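Local structure of beta-agarase (6AII) at residues G235-T240 / S247-D252; T88-N91 / T96-T99; E41-I44 / W48-F51. The protein probably hydrolyses the beta-1,4 linkages of agarose, yielding neoagarobiose, as a glycoside hydrolase of family GH16. All coordinates share one frame; numbering follows the deposited sequence.

Overall arrangement
Three antiparallel beta hairpins are described, following one another along a single chain. Contact 3 comes first, then contact 2, then contact 1. Contact 1 lies in an antiparallel sheet. Contacts 2 and 3 belong to the other, mixed sheet, where strands 48-49 and 97-110 are neighbours. Contact 1 sits across the chain's centre from both others, with centres 38 Å from contact 2 and 34 Å from contact 3. Contacts 2 and 3 are 28 Å apart between centres and about 14 Å between nearest atoms. None of the three touches another. The side chain of Trp-48 in contact 3 is about 11 Å from the bound calcium ion, whose site includes Asp-30 and Asp-316.

Contact 1 (G235-T240 / S247-D252); sequences GKWVRT and SYLDPD
The indole of Trp-237 lies against Ser-247 to Leu-249, at the end of strand 245-249. Ser-247 OG sits at its edge, near the ring plane, 3.5 Å from Trp-237 CZ2. Farther round, Leu-249 CG packs 3.8 Å from Trp-237 CZ3. One face of the indole carries the backbone N of Arg-239, offset toward the rim. Trp-237 NE1 donates to Thr-240 OG1 at 2.7 Å, which helps to fix the ring's rotation. The guanidinium of Arg-239 turns an edge to the Tyr-248 ring, with the two planes 53° apart and NH1 3.5 Å from Tyr-248 CG. Both side chains point the same way. The hydrogen bond of NH1 goes elsewhere, to the carbonyl of Tyr-200.

Strands 236-242 and 245-249 form a beta hairpin. Thr-240 and Ser-247 are its hydrogen-bonded pair here, with Thr-240 N to Ser-247 O at 2.8 Å. Val-238 and Arg-239 both face Tyr-231 on strand 228-233, a classic beta bulge. Beyond the paired residues, Leu-249 N still reaches Val-238 O at 2.9 Å. A water donates to Val-238 O at 2.7 Å and also to Leu-249 O. The Val-238 carbonyl therefore accepts from both an amide and a water, so its polar demand is met where the strands begin to part.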
ATOM      1  N   GLY A 235      -2.677   7.595 -13.170  1.00 18.79           N
ATOM      2  CA  GLY A 235      -3.863   8.093 -13.831  1.00 20.87           C
ATOM      3  C   GLY A 235      -4.420   7.170 -14.900  1.00 20.55           C
ATOM      4  O   GLY A 235      -5.345   7.563 -15.589  1.00 22.33           O
ATOM      5  N   LYS A 236      -3.814   6.003 -15.135  1.00 20.10           N
ATOM      6  CA  LYS A 236      -4.199   5.094 -16.168  1.00 21.38           C
ATOM      7  C   LYS A 236      -4.713   3.806 -15.547  1.00 19.11           C
ATOM      8  O   LYS A 236      -4.127   3.219 -14.650  1.00 19.61           O
ATOM      9  CB  LYS A 236      -3.040   4.811 -17.141  1.00 26.07           C
ATOM     10  CG  LYS A 236      -2.663   6.081 -17.904  1.00 33.32           C
ATOM     11  CD  LYS A 236      -1.490   5.948 -18.854  1.00 46.25           C
ATOM     12  CE  LYS A 236      -0.167   5.702 -18.144  1.00 56.03           C
ATOM     13  NZ  LYS A 236       0.357   6.931 -17.487  1.00 58.52           N
ATOM     14  N   TRP A 237      -5.810   3.345 -16.110  1.00 18.31           N
ATOM     15  CA  TRP A 237      -6.354   2.022 -15.727  1.00 19.04           C
ATOM     16  C   TRP A 237      -5.338   0.905 -15.963  1.00 18.47           C
ATOM     17  O   TRP A 237      -4.707   0.882 -17.040  1.00 19.37           O
ATOM     18  CB  TRP A 237      -7.659   1.721 -16.474  1.00 19.96           C
ATOM     19  CG  TRP A 237      -8.175   0.329 -16.235  1.00 20.55           C
ATOM     20  CD1 TRP A 237      -8.931  -0.078 -15.174  1.00 19.56           C
ATOM     21  CD2 TRP A 237      -7.867  -0.886 -16.955  1.00 18.96           C
ATOM     22  NE1 TRP A 237      -9.199  -1.416 -15.235  1.00 18.80           N
ATOM     23  CE2 TRP A 237      -8.564  -1.938 -16.327  1.00 19.39           C
ATOM     24  CE3 TRP A 237      -7.124  -1.179 -18.106  1.00 21.14           C
ATOM     25  CZ2 TRP A 237      -8.470  -3.266 -16.769  1.00 20.07           C
ATOM     26  CZ3 TRP A 237      -7.048  -2.472 -18.547  1.00 22.88           C
ATOM     27  CH2 TRP A 237      -7.719  -3.488 -17.891  1.00 20.96           C
ATOM     28  N   VAL A 238      -5.140  -0.006 -15.010  1.00 19.03           N
ATOM     29  CA  VAL A 238      -4.285  -1.172 -15.244  1.00 18.65           C
ATOM     30  C   VAL A 238      -4.984  -2.497 -14.934  1.00 18.69           C
ATOM     31  O   VAL A 238      -4.456  -3.542 -15.416  1.00 17.86           O
ATOM     32  CB  VAL A 238      -2.935  -1.069 -14.499  1.00 17.99           C
ATOM     33  CG1 VAL A 238      -2.128   0.130 -14.993  1.00 19.05           C
ATOM     34  CG2 VAL A 238      -3.157  -1.058 -12.991  1.00 18.41           C
ATOM     35  N   ARG A 239      -6.069  -2.559 -14.126  1.00 18.41           N
ATOM     36  CA  ARG A 239      -6.527  -3.885 -13.723  1.00 18.98           C
ATOM     37  C   ARG A 239      -7.940  -3.749 -13.182  1.00 19.86           C
ATOM     38  O   ARG A 239      -8.239  -2.761 -12.456  1.00 18.78           O
ATOM     39  CB  ARG A 239      -5.657  -4.423 -12.579  1.00 18.92           C
ATOM     40  CG  ARG A 239      -6.016  -5.803 -12.024  1.00 18.68           C
ATOM     41  CD  ARG A 239      -4.887  -6.302 -11.135  1.00 19.08           C
ATOM     42  NE  ARG A 239      -5.126  -7.690 -10.742  1.00 18.29           N
ATOM     43  CZ  ARG A 239      -4.974  -8.766 -11.513  1.00 20.18           C
ATOM     44  NH1 ARG A 239      -4.416  -8.664 -12.713  1.00 18.70           N
ATOM     45  NH2 ARG A 239      -5.324  -9.949 -11.010  1.00 19.76           N
ATOM     46  N   THR A 240      -8.784  -4.712 -13.510  1.00 18.77           N
ATOM     47  CA  THR A 240     -10.157  -4.803 -12.925  1.00 19.92           C
ATOM     48  C   THR A 240     -10.378  -6.256 -12.492  1.00 20.36           C
ATOM     49  O   THR A 240     -10.020  -7.189 -13.234  1.00 20.54           O
ATOM     50  CB  THR A 240     -11.231  -4.468 -13.956  1.00 21.32           C
ATOM     51  OG1 THR A 240     -11.143  -3.055 -14.190  1.00 19.89           O
ATOM     52  CG2 THR A 240     -12.625  -4.803 -13.455  1.00 22.29           C
ATOM     53  N   SER A 247      -9.428  -8.397 -15.795  1.00 21.88           N
ATOM     54  CA  SER A 247      -8.681  -7.992 -16.961  1.00 19.15           C
ATOM     55  C   SER A 247      -7.558  -7.073 -16.489  1.00 19.43           C
ATOM     56  O   SER A 247      -7.642  -6.497 -15.410  1.00 21.24           O
ATOM     57  CB  SER A 247      -9.531  -7.261 -17.958  1.00 22.83           C
ATOM     58  OG  SER A 247     -10.254  -6.211 -17.332  1.00 24.22           O
ATOM     59  N   TYR A 248      -6.536  -6.947 -17.322  1.00 20.21           N
ATOM     60  CA  TYR A 248      -5.355  -6.163 -16.864  1.00 17.70           C
ATOM     61  C   TYR A 248      -4.441  -5.893 -18.039  1.00 20.41           C
ATOM     62  O   TYR A 248      -4.499  -6.588 -19.056  1.00 21.31           O
ATOM     63  CB  TYR A 248      -4.574  -6.902 -15.772  1.00 17.87           C
ATOM     64  CG  TYR A 248      -3.927  -8.205 -16.158  1.00 20.30           C
ATOM     65  CD1 TYR A 248      -4.671  -9.360 -16.153  1.00 21.42           C
ATOM     66  CD2 TYR A 248      -2.570  -8.290 -16.463  1.00 21.87           C
ATOM     67  CE1 TYR A 248      -4.098 -10.594 -16.441  1.00 22.73           C
ATOM     68  CE2 TYR A 248      -1.993  -9.510 -16.790  1.00 21.66           C
ATOM     69  CZ  TYR A 248      -2.774 -10.661 -16.785  1.00 22.80           C
ATOM     70  OH  TYR A 248      -2.179 -11.874 -17.092  1.00 24.41           O
ATOM     71  N   LEU A 249      -3.594  -4.869 -17.899  1.00 19.19           N
ATOM     72  CA  LEU A 249      -2.498  -4.629 -18.891  1.00 21.45           C
ATOM     73  C   LEU A 249      -1.230  -5.359 -18.473  1.00 20.23           C
ATOM     74  O   LEU A 249      -0.788  -5.201 -17.315  1.00 20.25           O
ATOM     75  CB  LEU A 249      -2.210  -3.119 -18.955  1.00 24.60           C
ATOM     76  CG  LEU A 249      -3.360  -2.287 -19.478  1.00 25.24           C
ATOM     77  CD1 LEU A 249      -2.932  -0.817 -19.623  1.00 28.39           C
ATOM     78  CD2 LEU A 249      -3.869  -2.820 -20.820  1.00 25.34           C
ATOM     79  N   ASP A 250      -0.721  -6.202 -19.381  1.00 18.84           N
ATOM     80  CA  ASP A 250       0.468  -6.971 -19.094  1.00 19.74           C
ATOM     81  C   ASP A 250       1.703  -6.088 -19.278  1.00 18.87           C
ATOM     82  O   ASP A 250       1.598  -4.911 -19.544  1.00 19.91           O
ATOM     83  CB  ASP A 250       0.397  -8.282 -19.872  1.00 21.65           C
ATOM     84  CG  ASP A 250       0.958  -8.251 -21.278  1.00 24.15           C
ATOM     85  OD1 ASP A 250       1.398  -7.174 -21.715  1.00 19.07           O
ATOM     86  OD2 ASP A 250       0.993  -9.365 -21.886  1.00 22.74           O
ATOM     87  N   PRO A 251       2.849  -6.644 -19.031  1.00 18.74           N
ATOM     88  CA  PRO A 251       4.080  -5.860 -18.992  1.00 19.82           C
ATOM     89  C   PRO A 251       4.508  -5.332 -20.352  1.00 20.61           C
ATOM     90  O   PRO A 251       5.289  -4.409 -20.411  1.00 19.81           O
ATOM     91  CB  PRO A 251       5.174  -6.776 -18.499  1.00 23.41           C
ATOM     92  CG  PRO A 251       4.437  -7.829 -17.750  1.00 28.80           C
ATOM     93  CD  PRO A 251       3.089  -7.961 -18.414  1.00 23.64           C
ATOM     94  N   ASP A 252       3.912  -5.909 -21.407  1.00 19.51           N
ATOM     95  CA  ASP A 252       4.152  -5.439 -22.751  1.00 20.29           C
ATOM     96  C   ASP A 252       3.032  -4.531 -23.236  1.00 20.67           C
ATOM     97  O   ASP A 252       2.949  -4.125 -24.417  1.00 20.15           O
ATOM     98  CB  ASP A 252       4.271  -6.642 -23.672  1.00 22.04           C
ATOM     99  CG  ASP A 252       5.433  -7.550 -23.331  1.00 21.41           C
ATOM    100  OD1 ASP A 252       6.532  -7.061 -22.959  1.00 25.61           O
ATOM    101  OD2 ASP A 252       5.174  -8.792 -23.285  1.00 26.76           O
TER
HETATM  102  O   HOH W   1      -1.994  -4.653 -15.056  1.00 26.74           O

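Contact 2 (T88-N91 / T96-T99); sequences TFRN and TYHT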
ATOM      1  N   THR A  88      15.220  -9.241  17.290  1.00 18.40           N
ATOM      2  CA  THR A  88      15.059 -10.670  17.115  1.00 18.28           C
ATOM      3  C   THR A  88      13.640 -10.960  16.644  1.00 20.35           C
ATOM      4  O   THR A  88      12.691 -10.444  17.219  1.00 21.56           O
ATOM      5  CB  THR A  88      15.452 -11.409  18.396  1.00 19.12           C
ATOM      6  OG1 THR A  88      16.810 -11.099  18.675  1.00 22.02           O
ATOM      7  CG2 THR A  88      15.304 -12.897  18.199  1.00 21.25           C
ATOM      8  N   PHE A  89      13.467 -11.695  15.553  1.00 18.01           N
ATOM      9  CA  PHE A  89      12.177 -11.891  14.930  1.00 18.05           C
ATOM     10  C   PHE A  89      12.008 -13.295  14.379  1.00 18.54           C
ATOM     11  O   PHE A  89      13.008 -13.992  14.102  1.00 21.35           O
ATOM     12  CB  PHE A  89      12.002 -10.891  13.775  1.00 19.99           C
ATOM     13  CG  PHE A  89      13.097 -11.029  12.731  1.00 17.48           C
ATOM     14  CD1 PHE A  89      14.325 -10.387  12.842  1.00 18.46           C
ATOM     15  CD2 PHE A  89      12.875 -11.853  11.636  1.00 19.05           C
ATOM     16  CE1 PHE A  89      15.285 -10.533  11.861  1.00 19.27           C
ATOM     17  CE2 PHE A  89      13.853 -12.010  10.667  1.00 19.94           C
ATOM     18  CZ  PHE A  89      15.051 -11.355  10.788  1.00 18.67           C
ATOM     19  N   ARG A  90      10.771 -13.698  14.178  1.00 21.18           N
ATOM     20  CA  ARG A  90      10.470 -15.075  13.733  1.00 24.04           C
ATOM     21  C   ARG A  90      10.460 -15.097  12.209  1.00 28.94           C
ATOM     22  O   ARG A  90       9.919 -14.208  11.571  1.00 29.73           O
ATOM     23  CB  ARG A  90       9.124 -15.483  14.361  1.00 33.13           C
ATOM     24  CG  ARG A  90       8.959 -16.934  14.783  1.00 44.23           C
ATOM     25  CD  ARG A  90       7.626 -17.226  15.499  1.00 42.20           C
ATOM     26  NE  ARG A  90       7.490 -16.676  16.875  1.00 51.11           N
ATOM     27  CZ  ARG A  90       7.397 -17.394  18.029  1.00 57.04           C
ATOM     28  NH1 ARG A  90       7.182 -16.776  19.215  1.00 31.50           N
ATOM     29  NH2 ARG A  90       7.546 -18.720  17.972  1.00 47.79           N
ATOM     30  N   ASN A  91      11.102 -16.089  11.639  1.00 25.81           N
ATOM     31  CA  ASN A  91      10.941 -16.429  10.211  1.00 28.80           C
ATOM     32  C   ASN A  91       9.565 -17.080  10.010  1.00 31.38           C
ATOM     33  O   ASN A  91       9.298 -18.193  10.480  1.00 32.37           O
ATOM     34  CB  ASN A  91      12.084 -17.315   9.747  1.00 34.60           C
ATOM     35  CG  ASN A  91      11.939 -17.714   8.292  1.00 37.36           C
ATOM     36  OD1 ASN A  91      11.033 -17.276   7.612  1.00 43.94           O
ATOM     37  ND2 ASN A  91      12.830 -18.540   7.814  1.00 33.74           N
ATOM     38  N   THR A  96      11.328 -20.215  13.228  1.00 27.21           N
ATOM     39  CA  THR A  96      12.556 -19.978  13.988  1.00 27.00           C
ATOM     40  C   THR A  96      12.901 -18.482  14.112  1.00 27.97           C
ATOM     41  O   THR A  96      12.618 -17.696  13.258  1.00 23.76           O
ATOM     42  CB  THR A  96      13.788 -20.689  13.431  1.00 30.67           C
ATOM     43  OG1 THR A  96      14.102 -20.164  12.146  1.00 34.79           O
ATOM     44  CG2 THR A  96      13.591 -22.195  13.459  1.00 31.93           C
ATOM     45  N   TYR A  97      13.551 -18.143  15.210  1.00 19.66           N
ATOM     46  CA  TYR A  97      13.997 -16.778  15.488  1.00 21.05           C
ATOM     47  C   TYR A  97      15.399 -16.519  14.949  1.00 20.87           C
ATOM     48  O   TYR A  97      16.319 -17.349  14.942  1.00 21.61           O
ATOM     49  CB  TYR A  97      13.958 -16.497  16.997  1.00 19.89           C
ATOM     50  CG  TYR A  97      12.647 -16.042  17.518  1.00 17.95           C
ATOM     51  CD1 TYR A  97      12.202 -14.742  17.294  1.00 18.53           C
ATOM     52  CD2 TYR A  97      11.804 -16.874  18.215  1.00 19.54           C
ATOM     53  CE1 TYR A  97      11.034 -14.243  17.835  1.00 21.35           C
ATOM     54  CE2 TYR A  97      10.607 -16.405  18.716  1.00 20.92           C
ATOM     55  CZ  TYR A  97      10.226 -15.083  18.577  1.00 23.69           C
ATOM     56  OH  TYR A  97       9.044 -14.582  19.073  1.00 22.72           O
ATOM     57  N   HIS A  98      15.569 -15.293  14.454  1.00 19.34           N
ATOM     58  CA  HIS A  98      16.798 -14.724  13.931  1.00 20.39           C
ATOM     59  C   HIS A  98      16.987 -13.310  14.438  1.00 18.54           C
ATOM     60  O   HIS A  98      16.001 -12.645  14.738  1.00 19.85           O
ATOM     61  CB  HIS A  98      16.713 -14.650  12.391  1.00 20.32           C
ATOM     62  CG  HIS A  98      16.473 -16.015  11.812  1.00 21.99           C
ATOM     63  ND1 HIS A  98      17.494 -16.712  11.245  1.00 27.47           N
ATOM     64  CD2 HIS A  98      15.352 -16.768  11.700  1.00 25.11           C
ATOM     65  CE1 HIS A  98      17.000 -17.841  10.785  1.00 26.93           C
ATOM     66  NE2 HIS A  98      15.727 -17.940  11.099  1.00 28.28           N
ATOM     67  N   THR A  99      18.244 -12.879  14.487  1.00 19.47           N
ATOM     68  CA  THR A  99      18.549 -11.556  14.984  1.00 19.28           C
ATOM     69  C   THR A  99      19.255 -10.784  13.871  1.00 21.58           C
ATOM     70  O   THR A  99      20.171 -11.291  13.229  1.00 22.14           O
ATOM     71  CB  THR A  99      19.447 -11.617  16.226  1.00 21.27           C
ATOM     72  OG1 THR A  99      18.723 -12.382  17.190  1.00 21.92           O
ATOM     73  CG2 THR A  99      19.766 -10.249  16.782  1.00 21.94           C
TER
HETATM   74  O   HOH W   2      14.945 -19.845   9.158  1.00 37.17           O
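Arg-90 crosses the ring of Tyr-97, with its CG over the ring centre, 4.3 Å from the centroid in a CH-pi contact. The two residues are a non-hydrogen-bonded pair in the antiparallel beta hairpin of strands 86-90 and 97-110. A bend at chi3 (-71°) brings the guanidinium back toward the phenol. Tyr-97 CE2 then lies over the guanidinium centre, and the two planes are 53° apart. Arg-90 NH1 adds a weak hydrogen bond to Tyr-97 OH at 2.9 Å, with an N-H...O angle of only 116°.

Thr-88 and Thr-99 share this face of the hairpin, their hydroxyls hydrogen-bonded to each other. The Phe-89 ring is on the other face and lies over the carbonyl oxygen of His-98, 3.4 Å from Phe-89 CD1. Leu-294 of helix 290-294 packs against Phe-89, Asn-91 and His-98. The backbones are joined by Phe-89 N to His-98 O at 2.8 Å, by the return bond from His-98 N, and by Asn-91 N to Thr-96 O.

The His-98 imidazole is held at NE2, which is hydrogen-bonded to Thr-96 OG1 at 2.9 Å. Asn-91 OD1 accepts from His-93 N. A water bonded to His-98 NE2 accepts from Asn-91 ND2 at 2.8 Å.

Contact 3 (E41-I44 / W48-F51); sequences ETYI and WKNF
Tyr-43 and Lys-49 meet as a non-hydrogen-bonded pair in the short beta hairpin of strands 43-44 and 48-49. Tyr-43 CE1 is 3.6 Å from Lys-49 CB, and Lys-49 CG lies over one face of the ring, toward its rim. The lysine runs on fully extended past the tyrosine to Glu-41. There Glu-41 OE1 lies 3.7 Å from Lys-49 NZ, a long salt bridge.

Ile-44 and Trp-48 form the hydrogen-bonded pair. Ile-44 N donates to Trp-48 O at 2.8 Å from above the carbonyl plane, while Trp-48 N reaches a lone pair of Ile-44 O in plane at 3.0 Å. Next along the hairpin, Asn-50 takes hold of Thr-42 twice. Its backbone N donates to Thr-42 O at 3.1 Å. Its CG sits between its own N and carbonyl carbon (chi1 63°), and this turns OD1 back to accept from Thr-42 N at 2.9 Å, the donor lying above the side-chain amide plane.

A second shell positions these groups. Glu-40 O accepts from both Asn-50 ND2 and Thr-42 OG1. Asp-29 accepts from Trp-48 NE1, and Lys-111 makes a cation-pi contact with Tyr-43.

Lys-49 NZ donates to Trp-52 O, which gives the ammonium a directed partner. The long salt bridge to Glu-41 would probably add a less directional attraction that partly balances its charge.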
ATOM      1  N   GLU A  41       2.157   9.233  20.539  1.00 27.51           N
ATOM      2  CA  GLU A  41       1.052   8.893  19.695  1.00 28.04           C
ATOM      3  C   GLU A  41       0.231  10.156  19.399  1.00 32.23           C
ATOM      4  O   GLU A  41      -0.185  10.863  20.303  1.00 28.46           O
ATOM      5  CB  GLU A  41       0.149   7.845  20.319  1.00 29.95           C
ATOM      6  CG  GLU A  41      -1.150   7.686  19.539  1.00 37.20           C
ATOM      7  CD  GLU A  41      -2.111   6.662  20.124  1.00 45.03           C
ATOM      8  OE1 GLU A  41      -1.685   5.502  20.242  1.00 36.51           O
ATOM      9  OE2 GLU A  41      -3.293   7.020  20.434  1.00 43.51           O
ATOM     10  N   THR A  42      -0.061  10.402  18.135  1.00 25.25           N
ATOM     11  CA  THR A  42      -0.719  11.634  17.736  1.00 26.72           C
ATOM     12  C   THR A  42      -1.533  11.324  16.488  1.00 28.13           C
ATOM     13  O   THR A  42      -1.005  10.622  15.634  1.00 24.25           O
ATOM     14  CB  THR A  42       0.319  12.712  17.361  1.00 29.35           C
ATOM     15  OG1 THR A  42       1.303  12.904  18.388  1.00 31.48           O
ATOM     16  CG2 THR A  42      -0.329  14.034  17.042  1.00 31.10           C
ATOM     17  N   TYR A  43      -2.763  11.815  16.400  1.00 24.91           N
ATOM     18  CA  TYR A  43      -3.463  11.879  15.100  1.00 26.93           C
ATOM     19  C   TYR A  43      -3.086  13.174  14.391  1.00 25.94           C
ATOM     20  O   TYR A  43      -3.600  14.264  14.724  1.00 23.83           O
ATOM     21  CB  TYR A  43      -4.997  11.776  15.206  1.00 28.38           C
ATOM     22  CG  TYR A  43      -5.507  10.365  15.394  1.00 28.88           C
ATOM     23  CD1 TYR A  43      -5.662   9.516  14.312  1.00 27.41           C
ATOM     24  CD2 TYR A  43      -5.758   9.853  16.654  1.00 34.94           C
ATOM     25  CE1 TYR A  43      -6.077   8.208  14.461  1.00 31.04           C
ATOM     26  CE2 TYR A  43      -6.170   8.533  16.825  1.00 37.89           C
ATOM     27  CZ  TYR A  43      -6.348   7.718  15.721  1.00 38.23           C
ATOM     28  OH  TYR A  43      -6.744   6.415  15.783  1.00 39.41           O
ATOM     29  N   ILE A  44      -2.214  13.051  13.381  1.00 24.00           N
ATOM     30  CA  ILE A  44      -1.725  14.190  12.617  1.00 22.10           C
ATOM     31  C   ILE A  44      -2.914  14.760  11.856  1.00 21.49           C
ATOM     32  O   ILE A  44      -3.642  14.063  11.155  1.00 22.05           O
ATOM     33  CB  ILE A  44      -0.567  13.790  11.693  1.00 21.16           C
ATOM     34  CG1 ILE A  44       0.580  13.145  12.440  1.00 23.06           C
ATOM     35  CG2 ILE A  44      -0.091  14.954  10.868  1.00 22.31           C
ATOM     36  CD1 ILE A  44       1.598  12.420  11.596  1.00 23.10           C
ATOM     37  N   TRP A  48      -4.460  11.157  10.803  1.00 20.67           N
ATOM     38  CA  TRP A  48      -3.439  10.133  10.481  1.00 22.83           C
ATOM     39  C   TRP A  48      -2.673   9.787  11.768  1.00 22.28           C
ATOM     40  O   TRP A  48      -1.824  10.579  12.218  1.00 21.80           O
ATOM     41  CB  TRP A  48      -2.456  10.655   9.401  1.00 21.35           C
ATOM     42  CG  TRP A  48      -3.127  11.345   8.260  1.00 20.68           C
ATOM     43  CD1 TRP A  48      -3.108  12.677   7.991  1.00 19.23           C
ATOM     44  CD2 TRP A  48      -3.992  10.748   7.279  1.00 17.83           C
ATOM     45  NE1 TRP A  48      -3.886  12.961   6.907  1.00 19.22           N
ATOM     46  CE2 TRP A  48      -4.433  11.798   6.431  1.00 18.46           C
ATOM     47  CE3 TRP A  48      -4.398   9.429   6.988  1.00 18.59           C
ATOM     48  CZ2 TRP A  48      -5.271  11.588   5.345  1.00 19.65           C
ATOM     49  CZ3 TRP A  48      -5.260   9.245   5.934  1.00 19.64           C
ATOM     50  CH2 TRP A  48      -5.669  10.304   5.108  1.00 19.95           C
ATOM     51  N   LYS A  49      -2.898   8.567  12.288  1.00 21.46           N
ATOM     52  CA  LYS A  49      -2.172   8.164  13.458  1.00 22.05           C
ATOM     53  C   LYS A  49      -0.727   7.870  13.086  1.00 22.29           C
ATOM     54  O   LYS A  49      -0.522   7.163  12.115  1.00 22.24           O
ATOM     55  CB  LYS A  49      -2.733   6.889  14.089  1.00 23.44           C
ATOM     56  CG  LYS A  49      -2.212   6.534  15.496  1.00 27.96           C
ATOM     57  CD  LYS A  49      -2.704   5.171  15.899  1.00 34.28           C
ATOM     58  CE  LYS A  49      -2.596   4.773  17.347  1.00 43.10           C
ATOM     59  NZ  LYS A  49      -2.786   3.300  17.457  1.00 44.95           N
ATOM     60  N   ASN A  50       0.217   8.391  13.855  1.00 19.72           N
ATOM     61  CA  ASN A  50       1.657   8.158  13.647  1.00 19.02           C
ATOM     62  C   ASN A  50       2.143   6.803  14.163  1.00 20.60           C
ATOM     63  O   ASN A  50       3.292   6.712  14.568  1.00 21.45           O
ATOM     64  CB  ASN A  50       2.510   9.280  14.184  1.00 18.26           C
ATOM     65  CG  ASN A  50       2.423   9.499  15.685  1.00 18.36           C
ATOM     66  OD1 ASN A  50       1.582   8.869  16.330  1.00 22.02           O
ATOM     67  ND2 ASN A  50       3.307  10.354  16.208  1.00 20.84           N
ATOM     68  N   PHE A  51       1.325   5.797  14.080  1.00 21.79           N
ATOM     69  CA  PHE A  51       1.744   4.485  14.418  1.00 24.32           C
ATOM     70  C   PHE A  51       0.811   3.457  13.805  1.00 23.72           C
ATOM     71  O   PHE A  51      -0.249   3.776  13.259  1.00 23.53           O
ATOM     72  CB  PHE A  51       1.758   4.323  15.954  1.00 23.08           C
ATOM     73  CG  PHE A  51       2.752   3.286  16.419  1.00 22.15           C
ATOM     74  CD1 PHE A  51       4.118   3.549  16.347  1.00 21.89           C
ATOM     75  CD2 PHE A  51       2.336   2.055  16.885  1.00 23.12           C
ATOM     76  CE1 PHE A  51       5.045   2.580  16.728  1.00 22.59           C
ATOM     77  CE2 PHE A  51       3.270   1.077  17.249  1.00 22.92           C
ATOM     78  CZ  PHE A  51       4.608   1.369  17.234  1.00 22.68           C
TER